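Local coordinates for protein putative short-chain dehydrogenase/reductase (Burkholderia xenovorans, PDB 5JY1) that binds NAD in a Rossmann fold and is probably an oxidoreductase of the short-chain dehydrogenase/reductase family, perhaps a 3-oxoacyl-[acyl-carrier-protein] reductase, at residues S123-W128 with K168-L174. Sequence-based numbering, arbitrary orientation.
Sequences SLWATW and KAGIVGL. With NAD (nicotinamide-adenine-dinucleotide), chain E.
Ile171 (m, m) lays its CD1 over the backbone of the facing helix, 3.6 Å from Ser123 O, 3.3 Å from Thr127 OG1 and 3.7 Å from Leu124 CD1. This helix pair belongs to the Rossmann fold of a short-chain dehydrogenase/reductase: 123-128 of helix 113-141 and 168-174 of helix 162-182 run nearly parallel, axes 27° apart and 9.1 Å at closest approach. Ser123 pairs with Lys168, Leu124 with Ile171, Trp128 with Leu174. Residues 123-125 form a wider pi-type turn; one turn on, Thr127 OG1 (chi1 m) donates to Ser123 O at 2.9 Å. Gly170 admits Leu124 (t, p), whose CD1 lies 3.8 Å from Gly170 C; a beta carbon there would crowd Leu124 CD2. Leu174 (t, p) places CD2 4.0 Å from Thr127 CG2 and CD1 3.8 Å from Trp128 CE3, at the indole edge. Trp128 NE1 hydrogen-bonds Asp113 OD1 of the second subunit. Lys168 and Tyr164 form the family's Tyr-x-x-x-Lys pair, both hydrogen-bonded to NAD and probably catalytic, as in relatives. Lys168 NZ, also hydrogen-bonded to Phe149 O, donates to the nicotinamide ribose (NAD O3D, 2.9 Å) and to a water O at 2.9 Å; that water O is hydrogen-bonded to Ser123 OG at 2.7 Å.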
loop_
_atom_site.group_PDB
_atom_site.type_symbol
_atom_site.label_atom_id
_atom_site.label_comp_id
_atom_site.label_asym_id
_atom_site.label_seq_id
_atom_site.Cartn_x
_atom_site.Cartn_y
_atom_site.Cartn_z
ATOM N N SER A 123 2.062 16.801 16.667
ATOM C CA SER A 123 1.762 15.452 16.208
ATOM C C SER A 123 2.929 14.502 16.458
ATOM O O SER A 123 2.820 13.574 17.268
ATOM C CB SER A 123 1.380 15.471 14.720
ATOM O OG SER A 123 0.160 16.172 14.532
ATOM N N LEU A 124 4.072 14.756 15.825
ATOM C CA LEU A 124 5.113 13.732 15.788
ATOM C C LEU A 124 5.877 13.658 17.104
ATOM O O LEU A 124 5.993 12.581 17.695
ATOM C CB LEU A 124 6.064 13.994 14.618
ATOM C CG LEU A 124 7.112 12.918 14.356
ATOM C CD1 LEU A 124 6.443 11.560 14.179
ATOM C CD2 LEU A 124 7.941 13.284 13.118
ATOM N N TRP A 125 6.426 14.785 17.570
ATOM C CA TRP A 125 7.180 14.764 18.820
ATOM C C TRP A 125 6.303 14.336 19.990
ATOM O O TRP A 125 6.729 13.548 20.848
ATOM C CB TRP A 125 7.790 16.138 19.081
ATOM C CG TRP A 125 9.044 16.380 18.285
ATOM C CD1 TRP A 125 9.162 17.097 17.126
ATOM C CD2 TRP A 125 10.353 15.893 18.593
ATOM N NE1 TRP A 125 10.477 17.086 16.692
ATOM C CE2 TRP A 125 11.224 16.359 17.584
ATOM C CE3 TRP A 125 10.876 15.119 19.639
ATOM C CZ2 TRP A 125 12.596 16.080 17.591
ATOM C CZ3 TRP A 125 12.226 14.830 19.639
ATOM C CH2 TRP A 125 13.077 15.315 18.624
ATOM N N ALA A 126 5.073 14.844 20.043
ATOM C CA ALA A 126 4.160 14.438 21.109
ATOM C C ALA A 126 3.992 12.925 21.153
ATOM O O ALA A 126 3.982 12.326 22.236
ATOM C CB ALA A 126 2.806 15.112 20.916
ATOM N N THR A 127 3.821 12.296 19.984
ATOM C CA THR A 127 3.676 10.845 19.920
ATOM C C THR A 127 4.959 10.147 20.347
ATOM O O THR A 127 4.931 9.204 21.145
ATOM C CB THR A 127 3.275 10.437 18.498
ATOM O OG1 THR A 127 1.977 10.962 18.203
ATOM C CG2 THR A 127 3.249 8.934 18.341
ATOM N N TRP A 128 6.098 10.605 19.821
ATOM C CA TRP A 128 7.408 10.078 20.201
ATOM C C TRP A 128 7.629 10.117 21.711
ATOM O O TRP A 128 8.017 9.112 22.318
ATOM C CB TRP A 128 8.481 10.894 19.467
ATOM C CG TRP A 128 9.948 10.716 19.846
ATOM C CD1 TRP A 128 10.643 11.424 20.782
ATOM C CD2 TRP A 128 10.903 9.856 19.206
ATOM N NE1 TRP A 128 11.963 11.031 20.793
ATOM C CE2 TRP A 128 12.146 10.070 19.829
ATOM C CE3 TRP A 128 10.826 8.931 18.157
ATOM C CZ2 TRP A 128 13.300 9.380 19.454
ATOM C CZ3 TRP A 128 11.966 8.244 17.793
ATOM C CH2 TRP A 128 13.184 8.468 18.433
ATOM N N LYS A 168 1.961 13.564 9.903
ATOM C CA LYS A 168 1.179 12.346 10.112
ATOM C C LYS A 168 1.752 11.165 9.332
ATOM O O LYS A 168 1.632 10.014 9.772
ATOM C CB LYS A 168 -0.288 12.590 9.741
ATOM C CG LYS A 168 -1.049 13.550 10.673
ATOM C CD LYS A 168 -1.151 12.996 12.089
ATOM C CE LYS A 168 -2.287 13.668 12.860
ATOM N NZ LYS A 168 -2.512 13.018 14.191
ATOM N N ALA A 169 2.402 11.418 8.191
ATOM C CA ALA A 169 3.140 10.345 7.533
ATOM C C ALA A 169 4.283 9.852 8.417
ATOM O O ALA A 169 4.514 8.639 8.527
ATOM C CB ALA A 169 3.669 10.823 6.175
ATOM N N GLY A 170 5.006 10.776 9.057
ATOM C CA GLY A 170 6.026 10.372 10.016
ATOM C C GLY A 170 5.480 9.472 11.111
ATOM O O GLY A 170 6.148 8.523 11.541
ATOM N N ILE A 171 4.252 9.745 11.565
ATOM C CA ILE A 171 3.617 8.918 12.594
ATOM C C ILE A 171 3.534 7.465 12.140
ATOM O O ILE A 171 3.724 6.535 12.932
ATOM C CB ILE A 171 2.222 9.474 12.939
ATOM C CG1 ILE A 171 2.332 10.844 13.602
ATOM C CG2 ILE A 171 1.461 8.501 13.839
ATOM C CD1 ILE A 171 2.886 10.786 15.000
ATOM N N VAL A 172 3.229 7.242 10.858
ATOM C CA VAL A 172 3.147 5.873 10.353
ATOM C C VAL A 172 4.507 5.186 10.417
ATOM O O VAL A 172 4.610 4.018 10.817
ATOM C CB VAL A 172 2.568 5.856 8.925
ATOM C CG1 VAL A 172 2.584 4.437 8.367
ATOM C CG2 VAL A 172 1.152 6.420 8.919
ATOM N N GLY A 173 5.572 5.893 10.031
ATOM C CA GLY A 173 6.897 5.302 10.130
ATOM C C GLY A 173 7.275 4.971 11.564
ATOM O O GLY A 173 7.865 3.923 11.834
ATOM N N LEU A 174 6.923 5.858 12.502
ATOM C CA LEU A 174 7.213 5.617 13.913
ATOM C C LEU A 174 6.402 4.438 14.444
ATOM O O LEU A 174 6.921 3.615 15.210
ATOM C CB LEU A 174 6.924 6.888 14.711
ATOM C CG LEU A 174 7.121 6.821 16.229
ATOM C CD1 LEU A 174 8.536 6.347 16.569
ATOM C CD2 LEU A 174 6.832 8.191 16.846
HETATM P PA NAD E . -10.172 18.113 17.796
HETATM O O1A NAD E . -9.646 19.408 17.256
HETATM O O2A NAD E . -11.691 18.031 17.807
HETATM O O5B NAD E . -9.587 17.824 19.333
HETATM C C5B NAD E . -8.241 18.082 19.536
HETATM C C4B NAD E . -7.943 17.931 21.083
HETATM O O4B NAD E . -6.672 18.053 21.266
HETATM C C3B NAD E . -8.613 19.136 21.832
HETATM O O3B NAD E . -9.307 18.675 22.951
HETATM C C2B NAD E . -7.432 19.995 22.213
HETATM O O2B NAD E . -7.761 20.882 23.390
HETATM C C1B NAD E . -6.512 19.089 22.487
HETATM N N9A NAD E . -5.178 19.660 22.440
HETATM C C8A NAD E . -4.746 20.579 21.573
HETATM N N7A NAD E . -3.487 20.844 21.856
HETATM C C5A NAD E . -3.135 20.091 22.902
HETATM C C6A NAD E . -1.927 19.998 23.595
HETATM N N6A NAD E . -0.613 20.617 23.490
HETATM N N1A NAD E . -1.821 19.167 24.614
HETATM C C2A NAD E . -2.901 18.402 24.985
HETATM N N3A NAD E . -4.080 18.491 24.325
HETATM C C4A NAD E . -4.179 19.353 23.264
HETATM O O3 NAD E . -9.538 16.895 16.879
HETATM P PN NAD E . -10.304 15.635 16.179
HETATM O O1N NAD E . -11.034 16.126 14.939
HETATM O O2N NAD E . -11.300 14.922 17.112
HETATM O O5D NAD E . -9.114 14.598 15.677
HETATM C C5D NAD E . -8.442 13.800 16.649
HETATM C C4D NAD E . -7.313 12.963 15.962
HETATM O O4D NAD E . -7.781 12.367 14.867
HETATM C C3D NAD E . -6.209 13.915 15.489
HETATM O O3D NAD E . -4.994 13.347 15.610
HETATM C C2D NAD E . -6.556 14.133 13.997
HETATM O O2D NAD E . -5.320 14.603 13.315
HETATM C C1D NAD E . -6.963 12.944 13.605
HETATM N N1N NAD E . -7.864 13.003 12.464
HETATM C C2N NAD E . -9.166 13.363 12.621
HETATM C C3N NAD E . -10.030 13.423 11.524
HETATM C C7N NAD E . -11.477 13.826 11.686
HETATM O O7N NAD E . -12.265 13.697 10.761
HETATM N N7N NAD E . -11.933 14.361 12.908
HETATM C C4N NAD E . -9.554 13.114 10.275
HETATM C C5N NAD E . -8.264 12.750 10.115
HETATM C C6N NAD E . -7.405 12.688 11.222
HETATM O O HOH W 1 -2.231 15.527 15.569
#